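Local coordinates for protein N-acetylglucosamine-specific lectin (Saxidomus purpuratus, PDB 6A7T) that binds N-acetylglucosamine as a C-type lectin of a marine bivalve, recognising the sugar without the help of calcium, at residues R46-S51 / A60-V65; S37-D42 / D71-G76; C22-C27 / W31-G36; S98-I103 / N116-D121. All blocks are in the same frame, centred on the assembly; numbering follows the deposited sequence.

Contact 1: R46-S51 / A60-V65. With CA (calcium ion), chain C.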
# COMPACT_ATOMS: atom_id res chain seq x y z
N ARG A 46 24.52 -11.28 -3.23
CA ARG A 46 24.78 -11.88 -1.92
C ARG A 46 24.06 -13.23 -1.86
O ARG A 46 23.06 -13.44 -2.54
CB ARG A 46 24.22 -11.02 -0.78
CG ARG A 46 24.55 -9.53 -0.82
CD ARG A 46 23.77 -8.80 0.27
NE ARG A 46 24.00 -7.37 0.29
CZ ARG A 46 23.34 -6.51 -0.48
NH1 ARG A 46 22.40 -6.95 -1.29
NH2 ARG A 46 23.60 -5.22 -0.43
N GLY A 47 24.57 -14.16 -1.03
CA GLY A 47 23.89 -15.37 -0.72
C GLY A 47 22.57 -15.07 -0.03
O GLY A 47 22.35 -13.94 0.36
N TRP A 48 21.68 -16.05 0.02
CA TRP A 48 20.31 -15.79 0.52
C TRP A 48 20.37 -15.35 1.98
O TRP A 48 19.70 -14.36 2.32
CB TRP A 48 19.43 -17.01 0.34
CG TRP A 48 18.01 -16.79 0.74
CD1 TRP A 48 17.00 -16.45 -0.10
CD2 TRP A 48 17.43 -16.93 2.04
NE1 TRP A 48 15.82 -16.40 0.57
CE2 TRP A 48 16.07 -16.67 1.90
CE3 TRP A 48 17.93 -17.25 3.31
CZ2 TRP A 48 15.21 -16.67 2.99
CZ3 TRP A 48 17.06 -17.38 4.37
CH2 TRP A 48 15.72 -17.04 4.22
N GLU A 49 21.11 -16.08 2.82
CA GLU A 49 21.25 -15.67 4.21
C GLU A 49 21.85 -14.26 4.32
O GLU A 49 21.39 -13.49 5.16
CB GLU A 49 22.12 -16.65 4.99
CG GLU A 49 21.41 -17.94 5.29
CD GLU A 49 20.30 -17.87 6.33
OE1 GLU A 49 20.16 -16.84 7.00
OE2 GLU A 49 19.63 -18.91 6.50
N ASP A 50 22.90 -13.94 3.56
CA ASP A 50 23.46 -12.59 3.62
C ASP A 50 22.47 -11.53 3.09
O ASP A 50 22.51 -10.40 3.58
CB ASP A 50 24.79 -12.46 2.89
CG ASP A 50 25.91 -13.15 3.66
OD1 ASP A 50 25.73 -13.43 4.87
OD2 ASP A 50 27.00 -13.33 3.04
N SER A 51 21.60 -11.92 2.17
CA SER A 51 20.52 -11.01 1.70
C SER A 51 19.52 -10.78 2.84
O SER A 51 19.03 -9.64 2.99
CB SER A 51 19.82 -11.55 0.46
OG SER A 51 20.75 -11.74 -0.60
N ALA A 60 14.24 -3.45 7.37
CA ALA A 60 13.37 -4.09 6.41
C ALA A 60 13.56 -5.61 6.55
O ALA A 60 14.15 -6.08 7.50
CB ALA A 60 13.78 -3.60 5.04
N ALA A 61 13.06 -6.34 5.59
CA ALA A 61 13.20 -7.79 5.52
C ALA A 61 13.06 -8.21 4.07
O ALA A 61 12.50 -7.49 3.29
CB ALA A 61 12.15 -8.46 6.36
N LEU A 62 13.60 -9.39 3.73
CA LEU A 62 13.35 -9.90 2.38
C LEU A 62 11.83 -9.94 2.14
O LEU A 62 11.04 -10.28 3.04
CB LEU A 62 13.99 -11.28 2.23
CG LEU A 62 15.49 -11.35 2.02
CD1 LEU A 62 15.99 -12.77 2.24
CD2 LEU A 62 15.86 -10.82 0.66
N VAL A 63 11.42 -9.55 0.92
CA VAL A 63 10.04 -9.39 0.55
C VAL A 63 9.23 -10.67 0.76
O VAL A 63 9.68 -11.74 0.47
CB VAL A 63 9.92 -8.90 -0.91
CG1 VAL A 63 10.42 -9.94 -1.89
CG2 VAL A 63 8.50 -8.44 -1.21
N THR A 64 8.02 -10.51 1.28
CA THR A 64 7.05 -11.61 1.39
C THR A 64 5.86 -11.23 0.50
O THR A 64 5.56 -10.09 0.39
CB THR A 64 6.67 -11.81 2.85
OG1 THR A 64 6.09 -10.59 3.28
CG2 THR A 64 7.89 -12.16 3.67
N VAL A 65 5.31 -12.23 -0.23
CA VAL A 65 4.38 -11.95 -1.35
C VAL A 65 3.03 -12.59 -1.03
O VAL A 65 2.83 -13.78 -1.31
CB VAL A 65 4.94 -12.41 -2.70
CG1 VAL A 65 4.04 -11.92 -3.85
CG2 VAL A 65 6.38 -11.95 -2.90
CA CA C . 4.44 -8.17 1.29
O HOH W 1 2.43 -6.77 1.60
O HOH W 2 4.42 -8.00 3.77
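The indole of Trp48 takes Leu62 CD1 over one face, 3.9 Å from Trp48 CE2, while the carboxylate carbon of Glu49 lies at its edge. This pair joins the start of helix 48-57 to the short strand 61-62, an outermost strand of a four-stranded antiparallel sheet in the C-type lectin fold. CD1 of Leu62 stands 4.2 Å from the centroid of the Trp48 five-membered ring and 23° off its normal, a CH-pi contact. A chi1 of -176° puts CG of Trp48 beside the carbonyl carbon, which brings the ring over Leu62 CD1; its NE1 is taken up by Ile89 O. The other leucine branch, Leu62 CD2, meets Ser51 CB at 4.0 Å, so the isopropyl group straddles two residues of one helical turn. Gly47 is the N-cap residue, and its carbonyl oxygen accepts twice, from Ser51 N and from Ser51 OG; the hydroxyl approaches from above the carbonyl plane at 2.9 Å. Beyond Leu62 the chain runs directly into the calcium site, which Glu66, Glu70, Glu153 and two waters help to complete: Thr64 O binds the calcium ion at 2.4 Å.

Contact 2: S37-D42 / D71-G76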
# COMPACT_ATOMS: atom_id res chain seq x y z
N SER A 37 3.83 -0.44 1.42
CA SER A 37 5.22 -0.80 1.73
C SER A 37 6.18 -0.09 0.80
O SER A 37 5.81 0.28 -0.29
CB SER A 37 5.44 -2.28 1.57
OG SER A 37 4.74 -3.00 2.56
N CYS A 38 7.42 0.06 1.27
CA CYS A 38 8.56 0.49 0.45
C CYS A 38 9.44 -0.73 0.13
O CYS A 38 9.67 -1.58 0.96
CB CYS A 38 9.36 1.57 1.14
SG CYS A 38 8.43 3.09 1.43
N TYR A 39 9.92 -0.78 -1.11
CA TYR A 39 10.73 -1.88 -1.62
C TYR A 39 12.06 -1.38 -2.16
O TYR A 39 12.13 -0.37 -2.90
CB TYR A 39 10.00 -2.55 -2.77
CG TYR A 39 8.65 -3.13 -2.40
CD1 TYR A 39 7.52 -2.32 -2.29
CD2 TYR A 39 8.50 -4.49 -2.16
CE1 TYR A 39 6.29 -2.84 -1.91
CE2 TYR A 39 7.25 -5.03 -1.88
CZ TYR A 39 6.16 -4.20 -1.70
OH TYR A 39 4.96 -4.79 -1.40
N LEU A 40 13.09 -2.22 -1.93
CA LEU A 40 14.42 -2.01 -2.50
C LEU A 40 14.76 -3.23 -3.35
O LEU A 40 14.83 -4.34 -2.82
CB LEU A 40 15.43 -1.87 -1.36
CG LEU A 40 16.89 -1.66 -1.82
CD1 LEU A 40 17.05 -0.37 -2.57
CD2 LEU A 40 17.83 -1.69 -0.64
N PHE A 41 14.98 -3.00 -4.65
CA PHE A 41 15.45 -4.00 -5.58
C PHE A 41 16.97 -3.87 -5.62
O PHE A 41 17.50 -3.04 -6.39
CB PHE A 41 14.73 -3.83 -6.92
CG PHE A 41 13.24 -4.04 -6.83
CD1 PHE A 41 12.41 -3.01 -6.40
CD2 PHE A 41 12.65 -5.25 -7.21
CE1 PHE A 41 11.03 -3.19 -6.34
CE2 PHE A 41 11.28 -5.43 -7.12
CZ PHE A 41 10.47 -4.40 -6.70
N ASP A 42 17.62 -4.54 -4.69
CA ASP A 42 19.04 -4.32 -4.47
C ASP A 42 19.86 -5.21 -5.42
O ASP A 42 19.67 -6.41 -5.46
CB ASP A 42 19.44 -4.52 -3.02
CG ASP A 42 20.80 -3.89 -2.75
OD1 ASP A 42 20.88 -2.64 -2.58
OD2 ASP A 42 21.79 -4.61 -2.78
N ASP A 71 2.55 -9.54 -6.28
CA ASP A 71 3.30 -10.36 -7.22
C ASP A 71 3.45 -9.59 -8.53
O ASP A 71 4.54 -9.51 -9.10
CB ASP A 71 2.62 -11.70 -7.41
CG ASP A 71 3.33 -12.64 -8.35
OD1 ASP A 71 4.43 -13.07 -8.04
OD2 ASP A 71 2.70 -12.96 -9.42
N ASP A 72 2.35 -8.99 -8.98
CA ASP A 72 2.35 -8.26 -10.25
C ASP A 72 3.29 -7.06 -10.17
O ASP A 72 4.07 -6.78 -11.11
CB ASP A 72 0.92 -7.90 -10.68
CG ASP A 72 0.03 -9.08 -11.14
OD1 ASP A 72 0.56 -10.19 -11.40
OD2 ASP A 72 -1.24 -8.89 -11.22
N PHE A 73 3.21 -6.30 -9.08
CA PHE A 73 4.05 -5.18 -8.87
C PHE A 73 5.50 -5.62 -9.01
O PHE A 73 6.28 -4.99 -9.69
CB PHE A 73 3.80 -4.54 -7.49
CG PHE A 73 4.91 -3.63 -7.06
CD1 PHE A 73 5.12 -2.42 -7.69
CD2 PHE A 73 5.77 -4.02 -6.04
CE1 PHE A 73 6.19 -1.60 -7.33
CE2 PHE A 73 6.82 -3.20 -5.67
CZ PHE A 73 7.02 -1.99 -6.30
N ILE A 74 5.90 -6.67 -8.28
CA ILE A 74 7.30 -7.09 -8.26
C ILE A 74 7.72 -7.48 -9.68
O ILE A 74 8.79 -7.07 -10.13
CB ILE A 74 7.51 -8.23 -7.25
CG1 ILE A 74 7.32 -7.72 -5.83
CG2 ILE A 74 8.87 -8.88 -7.46
CD1 ILE A 74 7.11 -8.79 -4.79
N ARG A 75 6.87 -8.27 -10.35
CA ARG A 75 7.18 -8.73 -11.69
C ARG A 75 7.38 -7.51 -12.60
O ARG A 75 8.26 -7.53 -13.46
CB ARG A 75 6.12 -9.68 -12.21
CG ARG A 75 6.53 -10.29 -13.54
CD ARG A 75 5.52 -11.30 -14.05
NE ARG A 75 5.43 -12.45 -13.19
CZ ARG A 75 4.53 -12.65 -12.24
NH1 ARG A 75 3.50 -11.85 -12.08
NH2 ARG A 75 4.72 -13.68 -11.43
N GLY A 76 6.52 -6.50 -12.43
CA GLY A 76 6.63 -5.24 -13.22
C GLY A 76 8.00 -4.60 -13.17
O GLY A 76 8.49 -4.11 -14.20
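Asp71 OD2, on the helix that sends Phe73 against Tyr39, is gripped by both terminal nitrogens of Arg75, NH2 at 2.9 Å and NH1 at 3.0 Å. The two nitrogens come from the same face of the carboxylate, and the oxygen lies near the plane of the guanidinium. Asp72 OD1 makes a longer salt bridge to Arg75 NH1, so both carboxylates meet the guanidinium at its edge, in its plane; Tyr127 OH bonds the other Asp71 oxygen, and Trp135 O takes Arg75 NH2. On the side of the helix turned to the strand the contact is apolar. Phe73 CE2 stands over the face of Tyr39, 3.6 Å from Tyr39 CD1, in an edge-to-face pair with centroids 4.9 Å apart and planes at 55°. Phe73 has CG anti to the backbone N (chi1 163°), which carries CE2 onto the Tyr39 face. This packs helix 68-78 of the C-type lectin fold on the sheet that contains strand 37-43, the short segments crossing at -36°. Phe41 meets the same phenylalanine with its ring edge, Phe41 CZ lying 4.0 Å from Phe73 CE2, and Ile74 CG2 also comes up to that edge. Phe34 stacks on Phe73 from the neighbouring strand 32-34. Tyr39 OH bonds the carboxylate of Glu70, and Ser37 OG bonds that of Glu153; both glutamates are calcium ligands, which makes Tyr39 and Ser37 second-shell residues of the metal site.

Contact 3: C22-C27 / W31-G36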
# COMPACT_ATOMS: atom_id res chain seq x y z
N CYS A 22 3.94 2.46 5.49
CA CYS A 22 4.68 3.56 4.85
C CYS A 22 3.74 4.51 4.10
O CYS A 22 2.89 4.07 3.30
CB CYS A 22 5.66 3.07 3.79
SG CYS A 22 6.93 1.96 4.47
N CYS A 23 3.98 5.82 4.25
CA CYS A 23 3.33 6.82 3.44
C CYS A 23 3.87 6.71 2.01
O CYS A 23 4.97 6.24 1.75
CB CYS A 23 3.52 8.24 3.97
SG CYS A 23 3.01 8.49 5.70
N LYS A 24 3.06 7.13 1.05
CA LYS A 24 3.43 7.03 -0.36
C LYS A 24 4.75 7.73 -0.71
O LYS A 24 5.45 7.31 -1.64
CB LYS A 24 2.33 7.67 -1.22
CG LYS A 24 1.11 6.82 -1.42
CD LYS A 24 0.17 7.39 -2.44
CE LYS A 24 0.67 7.38 -3.86
NZ LYS A 24 -0.45 7.62 -4.79
N CYS A 25 5.12 8.79 0.01
CA CYS A 25 6.31 9.56 -0.30
C CYS A 25 7.35 9.41 0.80
O CYS A 25 8.27 10.24 0.87
CB CYS A 25 5.95 11.02 -0.50
SG CYS A 25 4.78 11.17 -1.88
N ASP A 26 7.21 8.35 1.60
CA ASP A 26 8.07 8.10 2.80
C ASP A 26 9.33 7.32 2.41
O ASP A 26 10.22 7.18 3.24
CB ASP A 26 7.40 7.19 3.84
CG ASP A 26 6.72 7.85 5.02
OD1 ASP A 26 6.84 9.13 5.12
OD2 ASP A 26 6.17 7.06 5.92
N CYS A 27 9.38 6.73 1.22
CA CYS A 27 10.45 5.76 0.94
C CYS A 27 11.81 6.46 0.84
O CYS A 27 11.91 7.59 0.38
CB CYS A 27 10.16 4.98 -0.34
SG CYS A 27 8.60 4.03 -0.38
N TRP A 31 14.26 3.49 -3.19
CA TRP A 31 13.17 2.57 -2.87
C TRP A 31 11.90 2.98 -3.62
O TRP A 31 11.77 4.14 -4.00
CB TRP A 31 12.92 2.53 -1.38
CG TRP A 31 14.06 2.03 -0.54
CD1 TRP A 31 15.34 2.51 -0.47
CD2 TRP A 31 13.99 0.98 0.43
NE1 TRP A 31 16.07 1.85 0.49
CE2 TRP A 31 15.26 0.89 1.04
CE3 TRP A 31 12.98 0.09 0.82
CZ2 TRP A 31 15.56 -0.06 1.99
CZ3 TRP A 31 13.29 -0.89 1.73
CH2 TRP A 31 14.56 -0.93 2.35
N GLU A 32 11.00 2.03 -3.82
CA GLU A 32 9.71 2.24 -4.50
C GLU A 32 8.57 1.87 -3.58
O GLU A 32 8.63 0.91 -2.87
CB GLU A 32 9.56 1.30 -5.69
CG GLU A 32 10.41 1.66 -6.86
CD GLU A 32 9.90 0.82 -8.03
OE1 GLU A 32 10.73 0.13 -8.65
OE2 GLU A 32 8.65 0.86 -8.29
N TRP A 33 7.46 2.61 -3.67
CA TRP A 33 6.25 2.36 -2.87
C TRP A 33 5.22 1.55 -3.65
O TRP A 33 4.98 1.82 -4.83
CB TRP A 33 5.65 3.68 -2.43
CG TRP A 33 4.52 3.58 -1.45
CD1 TRP A 33 4.66 3.60 -0.10
CD2 TRP A 33 3.11 3.41 -1.70
NE1 TRP A 33 3.44 3.54 0.49
CE2 TRP A 33 2.47 3.42 -0.45
CE3 TRP A 33 2.33 3.35 -2.86
CZ2 TRP A 33 1.09 3.27 -0.29
CZ3 TRP A 33 0.95 3.23 -2.71
CH2 TRP A 33 0.35 3.17 -1.45
N PHE A 34 4.60 0.61 -2.95
CA PHE A 34 3.44 -0.09 -3.46
C PHE A 34 2.67 -0.65 -2.27
O PHE A 34 3.24 -1.30 -1.41
CB PHE A 34 3.86 -1.20 -4.42
CG PHE A 34 2.70 -2.05 -4.84
CD1 PHE A 34 1.83 -1.57 -5.81
CD2 PHE A 34 2.39 -3.23 -4.19
CE1 PHE A 34 0.71 -2.31 -6.16
CE2 PHE A 34 1.29 -3.98 -4.57
CZ PHE A 34 0.46 -3.50 -5.54
N GLY A 35 1.35 -0.41 -2.22
CA GLY A 35 0.51 -1.25 -1.34
C GLY A 35 0.81 -1.09 0.15
O GLY A 35 0.63 -2.04 0.91
N GLY A 36 1.33 0.07 0.54
CA GLY A 36 1.61 0.41 1.91
C GLY A 36 3.01 0.06 2.34
O GLY A 36 3.37 0.24 3.50
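Trp33 begins with its CB against Cys27 SG, 3.6 Å away, in the N-terminal disulfide-linked extension that marks long-form C-type lectin domains. That sulfur lies at the edge of the indole and is bonded to Cys38 on the next strand. CG of Trp33 is anti to the backbone N (chi1 -172°), which carries the indole across to Lys24 and Cys22 O. Further out, Trp33 CD1 passes close to Cys23 O, and Trp33 NE1 donates to Cys22 O at 2.9 Å along a nearly straight N-H line (166°), meeting the carbonyl from above its plane. Lys24 spans one face: its CA sits 3.5 Å from the centroid of the Trp33 five-membered ring, almost on the normal, and its CG reaches the six-membered ring, 3.7 Å from Trp33 CH2 at the far tip. The opposite face is backed by Gly35 and Gly36, with Gly36 N 3.2 Å above the Trp33 ring plane. The amine of Lys24 continues to Asp156 of the partner subunit, whose Cys68 and Cys22 form disulfides with Cys23 and Cys25, so the indole is clamped at the dimer interface. A backbone bond closes the other end of the contact, Cys22 N to Gly36 O at 3.0 Å.

Contact 4: S98-I103 / N116-D121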
# COMPACT_ATOMS: atom_id res chain seq x y z
N SER A 98 7.51 -28.27 7.87
CA SER A 98 7.88 -29.16 6.75
C SER A 98 7.24 -28.63 5.45
O SER A 98 6.61 -29.35 4.68
CB SER A 98 7.50 -30.61 7.04
OG SER A 98 8.53 -31.53 6.68
N GLU A 99 7.42 -27.33 5.21
CA GLU A 99 7.01 -26.75 3.99
C GLU A 99 7.66 -25.39 3.85
O GLU A 99 8.19 -24.89 4.79
CB GLU A 99 5.50 -26.56 3.96
CG GLU A 99 4.92 -25.61 4.95
CD GLU A 99 3.41 -25.71 5.07
OE1 GLU A 99 2.87 -26.72 4.56
OE2 GLU A 99 2.78 -24.79 5.59
N TYR A 100 7.50 -24.78 2.68
CA TYR A 100 7.93 -23.42 2.49
C TYR A 100 6.98 -22.45 3.23
O TYR A 100 5.74 -22.50 3.18
CB TYR A 100 8.12 -23.14 0.98
CG TYR A 100 9.28 -23.87 0.37
CD1 TYR A 100 10.56 -23.35 0.38
CD2 TYR A 100 9.11 -25.11 -0.24
CE1 TYR A 100 11.64 -24.01 -0.16
CE2 TYR A 100 10.18 -25.80 -0.78
CZ TYR A 100 11.46 -25.28 -0.70
OH TYR A 100 12.58 -25.90 -1.15
N ARG A 101 7.59 -21.47 3.91
CA ARG A 101 6.94 -20.41 4.63
C ARG A 101 7.67 -19.08 4.35
O ARG A 101 8.86 -19.06 4.05
CB ARG A 101 6.98 -20.67 6.14
CG ARG A 101 6.39 -22.00 6.59
CD ARG A 101 4.89 -22.07 6.43
NE ARG A 101 4.17 -21.27 7.41
CZ ARG A 101 3.07 -21.65 8.05
NH1 ARG A 101 2.48 -22.78 7.70
NH2 ARG A 101 2.58 -20.91 9.04
N TRP A 102 6.93 -17.99 4.46
CA TRP A 102 7.55 -16.67 4.46
C TRP A 102 8.39 -16.53 5.72
O TRP A 102 8.12 -17.16 6.71
CB TRP A 102 6.51 -15.56 4.35
CG TRP A 102 5.74 -15.63 3.07
CD1 TRP A 102 4.39 -15.79 2.94
CD2 TRP A 102 6.25 -15.54 1.74
NE1 TRP A 102 4.01 -15.81 1.62
CE2 TRP A 102 5.14 -15.68 0.86
CE3 TRP A 102 7.53 -15.38 1.20
CZ2 TRP A 102 5.29 -15.63 -0.52
CZ3 TRP A 102 7.69 -15.38 -0.17
CH2 TRP A 102 6.57 -15.52 -1.01
N ILE A 103 9.37 -15.64 5.66
CA ILE A 103 10.34 -15.56 6.77
C ILE A 103 9.74 -14.94 8.04
O ILE A 103 10.36 -15.09 9.09
CB ILE A 103 11.62 -14.82 6.36
CG1 ILE A 103 11.29 -13.42 5.85
CG2 ILE A 103 12.45 -15.68 5.41
CD1 ILE A 103 12.50 -12.51 5.80
N ASN A 116 5.83 -26.84 -11.68
CA ASN A 116 6.53 -28.01 -11.12
C ASN A 116 7.60 -27.58 -10.10
O ASN A 116 8.71 -28.18 -10.07
CB ASN A 116 7.11 -28.88 -12.22
CG ASN A 116 6.04 -29.23 -13.24
OD1 ASN A 116 4.96 -29.70 -12.87
ND2 ASN A 116 6.29 -28.91 -14.50
N ARG A 117 7.26 -26.53 -9.38
CA ARG A 117 8.03 -25.92 -8.28
C ARG A 117 7.10 -25.77 -7.08
O ARG A 117 5.92 -25.44 -7.20
CB ARG A 117 8.60 -24.57 -8.73
CG ARG A 117 9.66 -24.62 -9.82
CD ARG A 117 10.80 -25.56 -9.55
NE ARG A 117 11.83 -25.50 -10.56
CZ ARG A 117 11.83 -26.23 -11.66
NH1 ARG A 117 10.86 -27.12 -11.83
NH2 ARG A 117 12.80 -26.13 -12.55
N PRO A 118 7.64 -25.99 -5.87
CA PRO A 118 9.03 -26.32 -5.67
C PRO A 118 9.47 -27.73 -6.11
O PRO A 118 8.76 -28.71 -5.93
CB PRO A 118 9.18 -26.22 -4.14
CG PRO A 118 7.79 -26.53 -3.62
CD PRO A 118 6.83 -25.98 -4.67
N ASP A 119 10.66 -27.82 -6.68
CA ASP A 119 11.15 -29.10 -7.12
C ASP A 119 11.59 -29.98 -5.93
O ASP A 119 11.53 -31.22 -5.97
CB ASP A 119 12.33 -28.90 -8.06
CG ASP A 119 12.88 -30.23 -8.50
OD1 ASP A 119 12.15 -30.94 -9.19
OD2 ASP A 119 14.03 -30.55 -8.12
N ALA A 120 12.07 -29.35 -4.86
CA ALA A 120 12.71 -30.08 -3.73
C ALA A 120 12.50 -29.31 -2.42
O ALA A 120 12.15 -28.13 -2.40
CB ALA A 120 14.17 -30.31 -4.00
N ASP A 121 12.60 -30.04 -1.30
CA ASP A 121 12.50 -29.44 0.03
C ASP A 121 13.80 -28.71 0.35
O ASP A 121 14.77 -28.80 -0.37
CB ASP A 121 12.25 -30.54 1.08
CG ASP A 121 10.98 -31.36 0.91
OD1 ASP A 121 10.06 -30.94 0.18
OD2 ASP A 121 10.89 -32.43 1.58
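The hydrogen bond across this contact runs from the hydroxyl of Tyr100 to the carbonyl oxygen of Ala120, with Tyr100 OH and Ala120 O only 2.6 Å apart. The hydroxyl is tilted 23° from the carbonyl plane, and the oxygen lies at the edge of the phenol, near the ring plane. Tyr100 has CG beside the backbone N and anti to the carbonyl carbon (chi1 -69°), from where the ring reaches the loop. Gly123 N gives the same hydroxyl a weak second bond, so a buried polar group is engaged as donor and probably as acceptor. Apolar contact comes from Pro118, whose CB approaches Tyr100 CE2 at 3.5 Å and whose CG lies 3.8 Å from that same Tyr100 CE2; the two side chains run past each other in opposite senses. Trp93 and Trp113 also pack edge-to-face with Tyr100. The peptide bond before Pro118 is cis, as in the proline motif of the long loop region in C-type lectins, where sugar is bound; here Arg117 precedes the proline and Asp119 follows it. Arg117 contacts N-acetylglucosamine and Asp119 belongs to a second calcium site, though neither ligand is bound to this chain here. Polar bonds shape the loop as well: Arg117 NH1 donates to Asn116 O at 3.0 Å, Arg117 NE bonds Asn138, and Asp139 receives Asp119 N and Ala120 N. A salt bridge along the strand links Arg101 NH1 to Glu99 OE2 at 2.9 Å, the acceptor lying in the guanidinium plane.

How the contacts relate
Along the chain contact 3 comes first, followed by contact 2, whose two segments bracket contact 1, and then by contact 4. Contacts 1, 2 and 3 all reach the sheet of strands 32-34, 37-43, 148-154 and 61-62, and they touch: the Cys27-Cys38 disulfide joins contacts 3 and 2, with centres about 11 Å apart, while Val63 and Val65 pack on Tyr39 and Ile74 between contacts 1 and 2. Contact 4 belongs to the second sheet and its long loop, with its centre about 29 Å from that of contact 3, but Trp102 and Ile103 pack on contact 1. The dimer interface and the sugar-binding loop thus lie on opposite sides of the chain's centre.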